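Local coordinates for protein alpha-galactosidase (Lactobacillus brevis, PDB 3MI6) that probably hydrolyses terminal, non-reducing alpha-D-galactose residues of alpha-D-galactosides such as galacto-oligosaccharides, galactomannans and galactolipids, at residues Q33-G37 with P38-V42; P44-Q47 with N48-S51; Y504-G507 with V508-L511; G532-L536 with G537-Y541; F625-C628 with Y629-L632. All coordinates share one frame; numbering follows the deposited sequence.

Contact 1 (Q33-G37 with P38-V42); sequences QIYYG and PRIHV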
# COMPACT_ATOMS: atom_id res chain seq x y z
N GLN D 33 1.01 30.32 -16.59
CA GLN D 33 -0.11 29.69 -15.93
C GLN D 33 -0.04 30.05 -14.46
O GLN D 33 1.04 30.00 -13.87
CB GLN D 33 -0.02 28.18 -16.12
CG GLN D 33 -0.74 27.38 -15.12
CD GLN D 33 -2.22 27.52 -15.21
OE1 GLN D 33 -2.79 27.85 -16.27
NE2 GLN D 33 -2.89 27.26 -14.10
N ILE D 34 -1.16 30.46 -13.88
CA ILE D 34 -1.17 30.88 -12.48
C ILE D 34 -1.89 29.87 -11.57
O ILE D 34 -1.39 29.51 -10.50
CB ILE D 34 -1.84 32.28 -12.30
CG1 ILE D 34 -1.38 33.25 -13.38
CG2 ILE D 34 -1.51 32.88 -10.94
CD1 ILE D 34 -1.82 34.65 -13.12
N TYR D 35 -3.06 29.40 -11.99
CA TYR D 35 -3.87 28.57 -11.11
C TYR D 35 -5.06 27.92 -11.82
O TYR D 35 -5.73 28.55 -12.63
CB TYR D 35 -4.37 29.41 -9.94
CG TYR D 35 -5.46 28.73 -9.17
CD1 TYR D 35 -5.17 27.81 -8.16
CD2 TYR D 35 -6.79 28.99 -9.46
CE1 TYR D 35 -6.19 27.18 -7.45
CE2 TYR D 35 -7.81 28.36 -8.77
CZ TYR D 35 -7.50 27.46 -7.77
OH TYR D 35 -8.52 26.85 -7.09
N TYR D 36 -5.31 26.66 -11.50
CA TYR D 36 -6.49 25.95 -12.01
C TYR D 36 -6.95 25.09 -10.86
O TYR D 36 -6.18 24.29 -10.32
CB TYR D 36 -6.17 25.13 -13.26
CG TYR D 36 -7.36 24.46 -13.94
CD1 TYR D 36 -8.65 24.95 -13.77
CD2 TYR D 36 -7.18 23.36 -14.77
CE1 TYR D 36 -9.74 24.33 -14.40
CE2 TYR D 36 -8.26 22.74 -15.40
CZ TYR D 36 -9.54 23.22 -15.22
OH TYR D 36 -10.61 22.59 -15.84
N GLY D 37 -8.19 25.29 -10.43
CA GLY D 37 -8.66 24.70 -9.20
C GLY D 37 -10.08 25.15 -8.93
O GLY D 37 -10.74 25.66 -9.83
N PRO D 38 -10.57 24.95 -7.70
CA PRO D 38 -11.89 25.51 -7.39
C PRO D 38 -11.92 27.02 -7.67
O PRO D 38 -10.86 27.66 -7.67
CB PRO D 38 -12.04 25.23 -5.89
CG PRO D 38 -11.13 24.09 -5.61
CD PRO D 38 -9.99 24.21 -6.56
N ARG D 39 -13.10 27.57 -7.91
CA ARG D 39 -13.24 28.99 -8.21
C ARG D 39 -12.64 29.89 -7.12
O ARG D 39 -12.82 29.66 -5.93
CB ARG D 39 -14.70 29.34 -8.45
CG ARG D 39 -14.93 30.76 -8.96
CD ARG D 39 -16.23 30.85 -9.75
NE ARG D 39 -16.74 32.22 -9.91
CZ ARG D 39 -18.01 32.49 -10.19
NH1 ARG D 39 -18.87 31.49 -10.32
NH2 ARG D 39 -18.42 33.74 -10.32
N ILE D 40 -11.91 30.92 -7.55
CA ILE D 40 -11.45 31.96 -6.63
C ILE D 40 -11.76 33.33 -7.23
O ILE D 40 -12.09 33.45 -8.40
CB ILE D 40 -9.94 31.82 -6.25
CG1 ILE D 40 -9.02 32.26 -7.38
CG2 ILE D 40 -9.64 30.40 -5.82
CD1 ILE D 40 -7.55 32.14 -7.05
N HIS D 41 -11.66 34.37 -6.41
CA HIS D 41 -12.14 35.69 -6.81
C HIS D 41 -11.31 36.33 -7.92
O HIS D 41 -10.11 36.11 -8.00
CB HIS D 41 -12.19 36.63 -5.60
CG HIS D 41 -13.53 36.67 -4.93
ND1 HIS D 41 -13.71 36.29 -3.63
CD2 HIS D 41 -14.74 37.04 -5.40
CE1 HIS D 41 -14.99 36.42 -3.31
NE2 HIS D 41 -15.64 36.88 -4.36
N VAL D 42 -11.95 37.12 -8.76
CA VAL D 42 -11.21 37.89 -9.77
C VAL D 42 -10.37 39.00 -9.13
O VAL D 42 -10.82 39.69 -8.22
CB VAL D 42 -12.14 38.52 -10.84
CG1 VAL D 42 -11.30 39.31 -11.82
CG2 VAL D 42 -12.93 37.44 -11.57
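Tyr35 OH donates to the carbonyl of Pro38, with OH and O 2.5 Å apart. The hydroxyl arrives in the carbonyl plane on a lone pair, at a C=O...donor angle of 129°, and the carbonyl oxygen in turn sits at the edge of the ring. The phenol gets there because its CG is anti to the backbone N (chi1 167°), which sends the ring forward along the chain, its hydroxyl to Pro38. Pro38 N has no hydrogen to compete for the phenol oxygen.

Ile40 comes from another side. Its CD1 lies over one face of the Tyr35 ring, 4.0 Å from CD2, while its other branch, CG2, meets the rim at CE2, also 4.0 Å away.

The corner at Gly37 follows strand 31-36, an outer strand, within the chain, of a four-stranded antiparallel sheet. A classic beta bulge, in which Ile34 and Tyr35 are set opposite the single residue Ile22, precedes it. Asn709 of the second subunit packs on Tyr35, Pro38 and Ile40.

The phenol thus ties the strand to the loop that leaves it: a buried hydroxyl and a carbonyl satisfy each other, and the apolar ring is left to pack against isoleucine.

Contact 2 (P44-Q47 with N48-S51); sequences PTYQ and NLMS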
# COMPACT_ATOMS: atom_id res chain seq x y z
N PRO D 44 -6.83 41.82 -10.15
CA PRO D 44 -6.09 42.40 -11.28
C PRO D 44 -4.81 41.64 -11.51
O PRO D 44 -4.45 41.33 -12.64
CB PRO D 44 -5.77 43.81 -10.78
CG PRO D 44 -6.72 44.07 -9.67
CD PRO D 44 -6.91 42.75 -9.02
N THR D 45 -4.12 41.34 -10.42
CA THR D 45 -2.85 40.67 -10.48
C THR D 45 -2.77 39.69 -9.30
O THR D 45 -3.49 39.85 -8.31
CB THR D 45 -1.71 41.69 -10.41
OG1 THR D 45 -0.48 41.08 -10.81
CG2 THR D 45 -1.57 42.25 -9.00
N TYR D 46 -1.93 38.67 -9.43
CA TYR D 46 -1.71 37.69 -8.36
C TYR D 46 -0.22 37.64 -8.02
O TYR D 46 0.43 36.62 -8.20
CB TYR D 46 -2.22 36.31 -8.78
CG TYR D 46 -3.72 36.24 -9.03
CD1 TYR D 46 -4.25 36.54 -10.27
CD2 TYR D 46 -4.60 35.88 -8.02
CE1 TYR D 46 -5.61 36.48 -10.50
CE2 TYR D 46 -5.96 35.83 -8.24
CZ TYR D 46 -6.46 36.13 -9.49
OH TYR D 46 -7.81 36.08 -9.72
N GLN D 47 0.31 38.76 -7.53
CA GLN D 47 1.75 38.88 -7.30
C GLN D 47 2.24 37.73 -6.45
O GLN D 47 3.35 37.24 -6.62
CB GLN D 47 2.10 40.22 -6.63
CG GLN D 47 2.06 41.43 -7.56
CD GLN D 47 2.49 42.73 -6.87
OE1 GLN D 47 3.11 42.70 -5.80
NE2 GLN D 47 2.15 43.88 -7.47
N ASN D 48 1.40 37.31 -5.52
CA ASN D 48 1.77 36.26 -4.59
C ASN D 48 1.99 34.93 -5.28
O ASN D 48 3.05 34.32 -5.15
CB ASN D 48 0.70 36.11 -3.50
CG ASN D 48 0.99 34.95 -2.57
OD1 ASN D 48 1.97 34.97 -1.83
ND2 ASN D 48 0.12 33.94 -2.59
N LEU D 49 0.97 34.47 -6.00
CA LEU D 49 1.05 33.20 -6.69
C LEU D 49 2.17 33.16 -7.74
O LEU D 49 2.64 32.08 -8.13
CB LEU D 49 -0.30 32.88 -7.33
CG LEU D 49 -1.42 32.76 -6.29
CD1 LEU D 49 -2.79 32.76 -6.95
CD2 LEU D 49 -1.21 31.50 -5.47
N MSE D 50 2.61 34.33 -8.19
CA MSE D 50 3.58 34.43 -9.28
C MSE D 50 5.00 34.70 -8.80
O MSE D 50 5.88 35.03 -9.60
CB MSE D 50 3.14 35.51 -10.27
CG MSE D 50 2.03 35.06 -11.20
SE MSE D 50 2.60 33.52 -12.30
CE MSE D 50 3.46 34.51 -13.73
N SER D 51 5.23 34.54 -7.50
CA SER D 51 6.54 34.80 -6.93
C SER D 51 7.64 34.00 -7.64
O SER D 51 7.40 32.89 -8.13
CB SER D 51 6.54 34.48 -5.44
OG SER D 51 5.48 35.14 -4.79
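Asn48 O is gripped twice by Ser51. The hydroxyl OG donates to it at 2.6 Å, and the backbone N of Ser51 donates to the same Asn48 O at 3.2 Å. Both donors reach the oxygen from the same face of its plane, the hydroxyl tilted 23° out of it. With OG anti to its own carbonyl carbon (chi1 -52°), the hydroxyl is folded back beside the backbone N, which is why the two donors arrive together. Without the hydroxyl, as with an alanine here, Asn48 O would probably keep only the backbone bond from this residue, and the turn would be less firmly closed.

Further out the bonding is looser. The N-H of Met50, a selenomethionine in this crystal, is shared between two carbonyls, with weak bonds from Met50 N to Tyr46 O at 3.2 Å and to Gln47 O at 3.4 Å.

Next comes the packing. Tyr46 and Leu49 lie side by side and point the same way, and Leu49 CD1 touches both CD2 of the tyrosine ring, at 3.8 Å, and its CB. The far end of the ring is held elsewhere, Tyr46 OH being hydrogen-bonded to His41 O. Both side chains also rest on Ile34 of strand 31-36, whereas Glu706 and Gly711 of the second subunit pack on Tyr46 and Leu49.

The backbone from Asn48 to Ser51 is a type I beta turn, here closed by a serine side chain as well as by its main-chain bond, in the long loop between strands 31-36 and 90-93 of the N-terminal region.

Contact 3 (Y504-G507 with V508-L511); sequences YILG and VYQL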
# COMPACT_ATOMS: atom_id res chain seq x y z
N TYR D 504 -5.19 11.17 -43.06
CA TYR D 504 -6.07 10.03 -43.17
C TYR D 504 -7.27 10.25 -42.27
O TYR D 504 -8.42 10.01 -42.65
CB TYR D 504 -5.32 8.76 -42.77
CG TYR D 504 -6.19 7.54 -42.61
CD1 TYR D 504 -7.07 7.43 -41.54
CD2 TYR D 504 -6.10 6.48 -43.50
CE1 TYR D 504 -7.85 6.32 -41.38
CE2 TYR D 504 -6.87 5.36 -43.34
CZ TYR D 504 -7.75 5.28 -42.28
OH TYR D 504 -8.52 4.15 -42.11
N ILE D 505 -7.01 10.73 -41.07
CA ILE D 505 -8.08 11.01 -40.14
C ILE D 505 -9.01 12.13 -40.67
O ILE D 505 -10.23 11.96 -40.72
CB ILE D 505 -7.53 11.15 -38.68
CG1 ILE D 505 -7.97 9.93 -37.86
CG2 ILE D 505 -7.94 12.44 -38.00
CD1 ILE D 505 -9.40 9.54 -38.11
N LEU D 506 -8.44 13.24 -41.13
CA LEU D 506 -9.25 14.28 -41.74
C LEU D 506 -10.13 13.69 -42.85
O LEU D 506 -11.29 14.07 -43.00
CB LEU D 506 -8.37 15.40 -42.29
CG LEU D 506 -7.55 16.15 -41.23
CD1 LEU D 506 -6.68 17.21 -41.86
CD2 LEU D 506 -8.45 16.75 -40.15
N GLY D 507 -9.59 12.76 -43.61
CA GLY D 507 -10.35 12.06 -44.63
C GLY D 507 -11.59 11.35 -44.10
O GLY D 507 -12.69 11.47 -44.68
N VAL D 508 -11.42 10.60 -43.01
CA VAL D 508 -12.53 9.92 -42.38
C VAL D 508 -13.54 11.00 -42.00
O VAL D 508 -14.72 10.88 -42.33
CB VAL D 508 -12.09 9.02 -41.18
CG1 VAL D 508 -13.26 8.65 -40.24
CG2 VAL D 508 -11.44 7.76 -41.69
N TYR D 509 -13.10 12.07 -41.36
CA TYR D 509 -14.06 13.11 -41.00
C TYR D 509 -14.76 13.66 -42.25
O TYR D 509 -15.99 13.81 -42.27
CB TYR D 509 -13.42 14.25 -40.22
CG TYR D 509 -12.90 13.81 -38.87
CD1 TYR D 509 -13.53 12.79 -38.18
CD2 TYR D 509 -11.80 14.41 -38.30
CE1 TYR D 509 -13.08 12.38 -36.95
CE2 TYR D 509 -11.33 13.99 -37.07
CZ TYR D 509 -11.99 12.97 -36.39
OH TYR D 509 -11.53 12.56 -35.15
N GLN D 510 -13.99 13.93 -43.29
CA GLN D 510 -14.56 14.33 -44.57
C GLN D 510 -15.75 13.43 -44.92
O GLN D 510 -16.83 13.90 -45.26
CB GLN D 510 -13.50 14.27 -45.68
CG GLN D 510 -12.74 15.57 -45.94
CD GLN D 510 -13.69 16.74 -46.16
OE1 GLN D 510 -14.30 16.88 -47.24
NE2 GLN D 510 -13.84 17.59 -45.13
N LEU D 511 -15.54 12.12 -44.83
CA LEU D 511 -16.57 11.18 -45.26
C LEU D 511 -17.79 11.22 -44.34
O LEU D 511 -18.93 11.15 -44.81
CB LEU D 511 -16.02 9.76 -45.32
CG LEU D 511 -16.52 8.89 -46.47
CD1 LEU D 511 -16.33 7.44 -46.10
CD2 LEU D 511 -17.97 9.16 -46.82
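Tyr509 leans back over Ile505 one turn earlier in helix 500-518, the helix that links strands 475-478 and 523-526 of the TIM barrel in a beta-alpha-beta crossover. Its CB begins 3.5 Å from Leu506 O. Because CG is anti to the carbonyl carbon (chi1 -65°), the ring turns toward the start of the helix, and Ile505 O comes to lie 3.6 Å above the ring plane, offset toward the rim. Further along, CE2 meets the branch methyl CG2 of Ile505 at 3.8 Å. At the tip, OH is hydrogen-bonded to Ser255 OG.

The same carbonyl that faces the ring also accepts the backbone bond of this turn: Tyr509 N reaches Ile505 O at 2.9 Å. Regular bonds of the i to i+4 kind run on through the two segments, the next being Gln510 N to Leu506 O at 2.7 Å.

The longer arm of Ile505 carries CD1 to within 4.1 Å of Val508 CB, so its two branches are divided between neighbouring residues. Leu511 packs on Leu460 and Met464 of helix 454-471, and its side chain is about 3 Å at the nearest atoms from that of Trp478, a predicted substrate-binding residue. The Tyr504 ring meets Val508, while its OH is hydrogen-bonded to Glu416 OE1. Val508, whose CG1 is anti to the backbone N, has its other methyl turned to that ring: CG2 of Val508 sits 3.9 Å from CE1 of Tyr504.

Contact 4 (G532-L536 with G537-Y541); sequences GRFDL and GMMYY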
# COMPACT_ATOMS: atom_id res chain seq x y z
N GLY D 532 -12.29 0.10 -30.68
CA GLY D 532 -10.96 0.52 -31.08
C GLY D 532 -10.86 1.97 -31.53
O GLY D 532 -9.78 2.46 -31.83
N ARG D 533 -11.99 2.66 -31.60
CA ARG D 533 -11.98 4.09 -31.88
C ARG D 533 -12.95 4.84 -30.99
O ARG D 533 -13.40 5.91 -31.34
CB ARG D 533 -12.30 4.37 -33.35
CG ARG D 533 -11.07 4.54 -34.21
CD ARG D 533 -11.28 5.63 -35.21
NE ARG D 533 -12.27 5.28 -36.24
CZ ARG D 533 -11.97 5.00 -37.51
NH1 ARG D 533 -10.70 5.00 -37.91
NH2 ARG D 533 -12.94 4.70 -38.36
N PHE D 534 -13.23 4.28 -29.83
CA PHE D 534 -14.26 4.81 -28.96
C PHE D 534 -13.86 6.18 -28.41
O PHE D 534 -13.31 6.26 -27.30
CB PHE D 534 -14.48 3.83 -27.81
CG PHE D 534 -15.78 4.03 -27.10
CD1 PHE D 534 -15.90 5.00 -26.14
CD2 PHE D 534 -16.87 3.23 -27.40
CE1 PHE D 534 -17.09 5.18 -25.50
CE2 PHE D 534 -18.07 3.40 -26.76
CZ PHE D 534 -18.19 4.37 -25.81
N ASP D 535 -14.14 7.25 -29.15
CA ASP D 535 -13.66 8.56 -28.75
C ASP D 535 -14.54 9.74 -29.15
O ASP D 535 -15.41 9.63 -29.99
CB ASP D 535 -12.24 8.77 -29.25
CG ASP D 535 -12.15 8.75 -30.76
OD1 ASP D 535 -13.09 9.23 -31.43
OD2 ASP D 535 -11.12 8.25 -31.26
N LEU D 536 -14.30 10.89 -28.53
CA LEU D 536 -15.14 12.06 -28.74
C LEU D 536 -15.17 12.46 -30.22
O LEU D 536 -16.15 13.00 -30.72
CB LEU D 536 -14.71 13.23 -27.84
CG LEU D 536 -14.72 12.99 -26.31
CD1 LEU D 536 -13.99 14.09 -25.59
CD2 LEU D 536 -16.10 12.83 -25.73
N GLY D 537 -14.10 12.14 -30.93
CA GLY D 537 -14.00 12.52 -32.33
C GLY D 537 -15.13 11.92 -33.13
O GLY D 537 -15.66 12.55 -34.03
N MSE D 538 -15.50 10.69 -32.80
CA MSE D 538 -16.52 9.99 -33.56
C MSE D 538 -17.94 10.29 -33.07
O MSE D 538 -18.88 10.21 -33.85
CB MSE D 538 -16.27 8.49 -33.51
CG MSE D 538 -14.88 8.12 -33.95
SE MSE D 538 -14.75 8.03 -35.91
CE MSE D 538 -16.04 6.60 -36.24
N MSE D 539 -18.07 10.63 -31.78
CA MSE D 539 -19.37 10.93 -31.20
C MSE D 539 -19.98 12.21 -31.78
O MSE D 539 -21.21 12.39 -31.75
CB MSE D 539 -19.27 11.07 -29.67
CG MSE D 539 -18.70 9.86 -28.93
SE MSE D 539 -19.58 8.14 -29.28
CE MSE D 539 -18.15 7.00 -28.62
N TYR D 540 -19.14 13.11 -32.27
CA TYR D 540 -19.62 14.31 -32.92
C TYR D 540 -20.53 13.94 -34.09
O TYR D 540 -21.58 14.55 -34.28
CB TYR D 540 -18.44 15.13 -33.41
CG TYR D 540 -18.81 16.37 -34.18
CD1 TYR D 540 -18.97 16.33 -35.55
CD2 TYR D 540 -18.96 17.60 -33.53
CE1 TYR D 540 -19.29 17.45 -36.26
CE2 TYR D 540 -19.27 18.73 -34.24
CZ TYR D 540 -19.44 18.66 -35.61
OH TYR D 540 -19.75 19.78 -36.35
N TYR D 541 -20.14 12.92 -34.84
CA TYR D 541 -20.84 12.49 -36.04
C TYR D 541 -21.76 11.33 -35.74
O TYR D 541 -22.91 11.33 -36.17
CB TYR D 541 -19.83 12.04 -37.10
CG TYR D 541 -18.94 13.14 -37.60
CD1 TYR D 541 -19.42 14.04 -38.54
CD2 TYR D 541 -17.63 13.28 -37.16
CE1 TYR D 541 -18.62 15.06 -39.03
CE2 TYR D 541 -16.82 14.31 -37.64
CZ TYR D 541 -17.34 15.19 -38.58
OH TYR D 541 -16.59 16.21 -39.09
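Asp535 N-caps the short helix 536-539, its carboxylate receiving the backbone of Met538. OD1 of Asp535 is met nearly along its C-O axis by Met538 N at 3.1 Å, while the same N-H also bonds to Asp535 O at 3.0 Å from above the carbonyl plane. With CG between the backbone N and the carbonyl carbon (chi1 63°), the carboxylate curls over the helix start. Ser255 OG and Ser225 OG bond to OD1 and OD2 and hold it there.

Helix 536-539 follows barrel strand 523-526 by a loop, on the side where TIM-barrel enzymes keep their active site; Arg533 in that loop touches Met480, predicted to bind substrate. An inverse gamma turn is centred on Phe534. The terminal methyl CE of Met539 stands over the middle of the Phe534 ring, 3.7 Å from the centroid and 9° off the normal, a clear CH-pi contact. The ring also meets Arg204 by cation-pi and Tyr567 edge-to-face. A serine in place of Phe534 would probably leave the Met539 methyl without its ring and Arg204 without its aromatic partner.

Both methionines are selenomethionines in this crystal. SE of Met538 lies 3.7 Å from NE of Arg533, whose NH2 forms a salt bridge with Glu416.

Contact 5 (F625-C628 with Y629-L632); sequences FYKC and YRQL
Phe625 and Tyr629 set their rings obliquely, planes at 56° and centroids 5.4 Å apart. Phe625 CE1 comes against the CD2-CE2 side of the Tyr629 ring, 3.7 Å from CE2. Over one face of the Tyr629 ring lies the sulfur of Cys628, SG 4.3 Å from the centroid; with SG anti to the backbone N (chi1 -169°), the thiol swings onto the ring of its neighbour.

Tyr626 and Arg630 cross at about a right angle, ring and guanidinium planes 72° apart, and the aliphatic CG of the arginine rests 3.7 Å from Tyr626 CE2. Lys627 runs alongside Arg630, pointing the same way.

Tyr629 breaks the helical path: its N still bonds to Phe625 O at 3.3 Å, yet it is also the N-cap of the next helix, 630-635. Its ring and that of Phe625 pack on Ile665 of the C-terminal sheet.

Arg630 makes salt bridges to Glu362 and Glu329, and Lys627 NZ bonds to Gly360 O with a weaker, long ion pair to Glu362. The carboxylates of Glu362 and Glu329 probably offset the like charges of Lys627 and Arg630, while the aromatic pair joins the barrel to the C-terminal sheet.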
# COMPACT_ATOMS: atom_id res chain seq x y z
N PHE D 625 -39.77 -3.98 -20.89
CA PHE D 625 -39.19 -3.35 -19.73
C PHE D 625 -38.25 -2.23 -20.15
O PHE D 625 -38.33 -1.11 -19.63
CB PHE D 625 -38.42 -4.36 -18.88
CG PHE D 625 -37.76 -3.75 -17.68
CD1 PHE D 625 -38.53 -3.27 -16.63
CD2 PHE D 625 -36.39 -3.66 -17.59
CE1 PHE D 625 -37.94 -2.72 -15.53
CE2 PHE D 625 -35.79 -3.11 -16.48
CZ PHE D 625 -36.56 -2.64 -15.45
N TYR D 626 -37.36 -2.53 -21.09
CA TYR D 626 -36.37 -1.55 -21.51
C TYR D 626 -37.04 -0.34 -22.13
O TYR D 626 -36.64 0.80 -21.85
CB TYR D 626 -35.39 -2.16 -22.49
CG TYR D 626 -34.31 -1.20 -22.93
CD1 TYR D 626 -33.23 -0.92 -22.10
CD2 TYR D 626 -34.36 -0.59 -24.18
CE1 TYR D 626 -32.23 -0.04 -22.51
CE2 TYR D 626 -33.37 0.29 -24.60
CZ TYR D 626 -32.31 0.56 -23.76
OH TYR D 626 -31.31 1.42 -24.17
N LYS D 627 -38.04 -0.58 -22.97
CA LYS D 627 -38.78 0.49 -23.63
C LYS D 627 -39.48 1.41 -22.61
O LYS D 627 -39.46 2.63 -22.75
CB LYS D 627 -39.81 -0.07 -24.61
CG LYS D 627 -39.26 -0.71 -25.88
CD LYS D 627 -40.41 -1.20 -26.75
CE LYS D 627 -39.95 -1.66 -28.11
NZ LYS D 627 -41.11 -2.01 -29.00
N CYS D 628 -40.11 0.80 -21.61
CA CYS D 628 -40.83 1.50 -20.54
C CYS D 628 -39.89 2.50 -19.89
O CYS D 628 -40.29 3.60 -19.54
CB CYS D 628 -41.35 0.48 -19.51
SG CYS D 628 -42.56 1.00 -18.19
N TYR D 629 -38.63 2.14 -19.75
CA TYR D 629 -37.71 2.97 -19.00
C TYR D 629 -36.55 3.42 -19.86
O TYR D 629 -35.44 3.62 -19.37
CB TYR D 629 -37.19 2.22 -17.77
CG TYR D 629 -38.22 1.95 -16.70
CD1 TYR D 629 -38.59 2.94 -15.80
CD2 TYR D 629 -38.82 0.71 -16.57
CE1 TYR D 629 -39.53 2.71 -14.81
CE2 TYR D 629 -39.76 0.47 -15.59
CZ TYR D 629 -40.11 1.48 -14.71
OH TYR D 629 -41.05 1.26 -13.73
N ARG D 630 -36.80 3.58 -21.15
CA ARG D 630 -35.70 3.87 -22.06
C ARG D 630 -35.04 5.21 -21.77
O ARG D 630 -33.82 5.32 -21.80
CB ARG D 630 -36.15 3.77 -23.52
CG ARG D 630 -35.02 3.55 -24.53
CD ARG D 630 -35.42 4.17 -25.84
NE ARG D 630 -35.85 3.22 -26.87
CZ ARG D 630 -37.11 2.96 -27.19
NH1 ARG D 630 -38.11 3.55 -26.53
NH2 ARG D 630 -37.38 2.10 -28.16
N GLN D 631 -35.85 6.23 -21.47
CA GLN D 631 -35.34 7.57 -21.20
C GLN D 631 -34.40 7.58 -19.99
O GLN D 631 -33.36 8.26 -19.96
CB GLN D 631 -36.51 8.52 -20.99
CG GLN D 631 -36.15 10.00 -20.95
CD GLN D 631 -35.69 10.53 -22.29
OE1 GLN D 631 -36.00 9.96 -23.33
NE2 GLN D 631 -34.92 11.63 -22.27
N LEU D 632 -34.79 6.79 -18.99
CA LEU D 632 -34.02 6.66 -17.76
C LEU D 632 -32.68 5.94 -18.02
O LEU D 632 -31.61 6.43 -17.65
CB LEU D 632 -34.86 5.88 -16.75
CG LEU D 632 -34.33 5.74 -15.33
CD1 LEU D 632 -33.88 7.09 -14.78
CD2 LEU D 632 -35.37 5.11 -14.41

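Overall arrangement
Contacts 1 to 5 follow one another along the chain without overlap. Contacts 1 and 2 belong to the N-terminal region, their centres about 11 Å apart; they share Ile34 packing and the bond from Tyr46 to His41, and both face the second subunit. Contacts 3, 4 and 5 lie in the barrel region. Contacts 3 and 4, centres about 12 Å apart, meet where Tyr509 packs on Tyr541 and Gly537; both also reach Ser255 and Glu416, near predicted substrate-binding residues. Contact 5, against the C-terminal sheet, stands about 25 Å from contact 4 and about 53 Å from contact 2, centre to centre. The set thus runs from subunit interface through the barrel with its predicted active site to the C-terminal region.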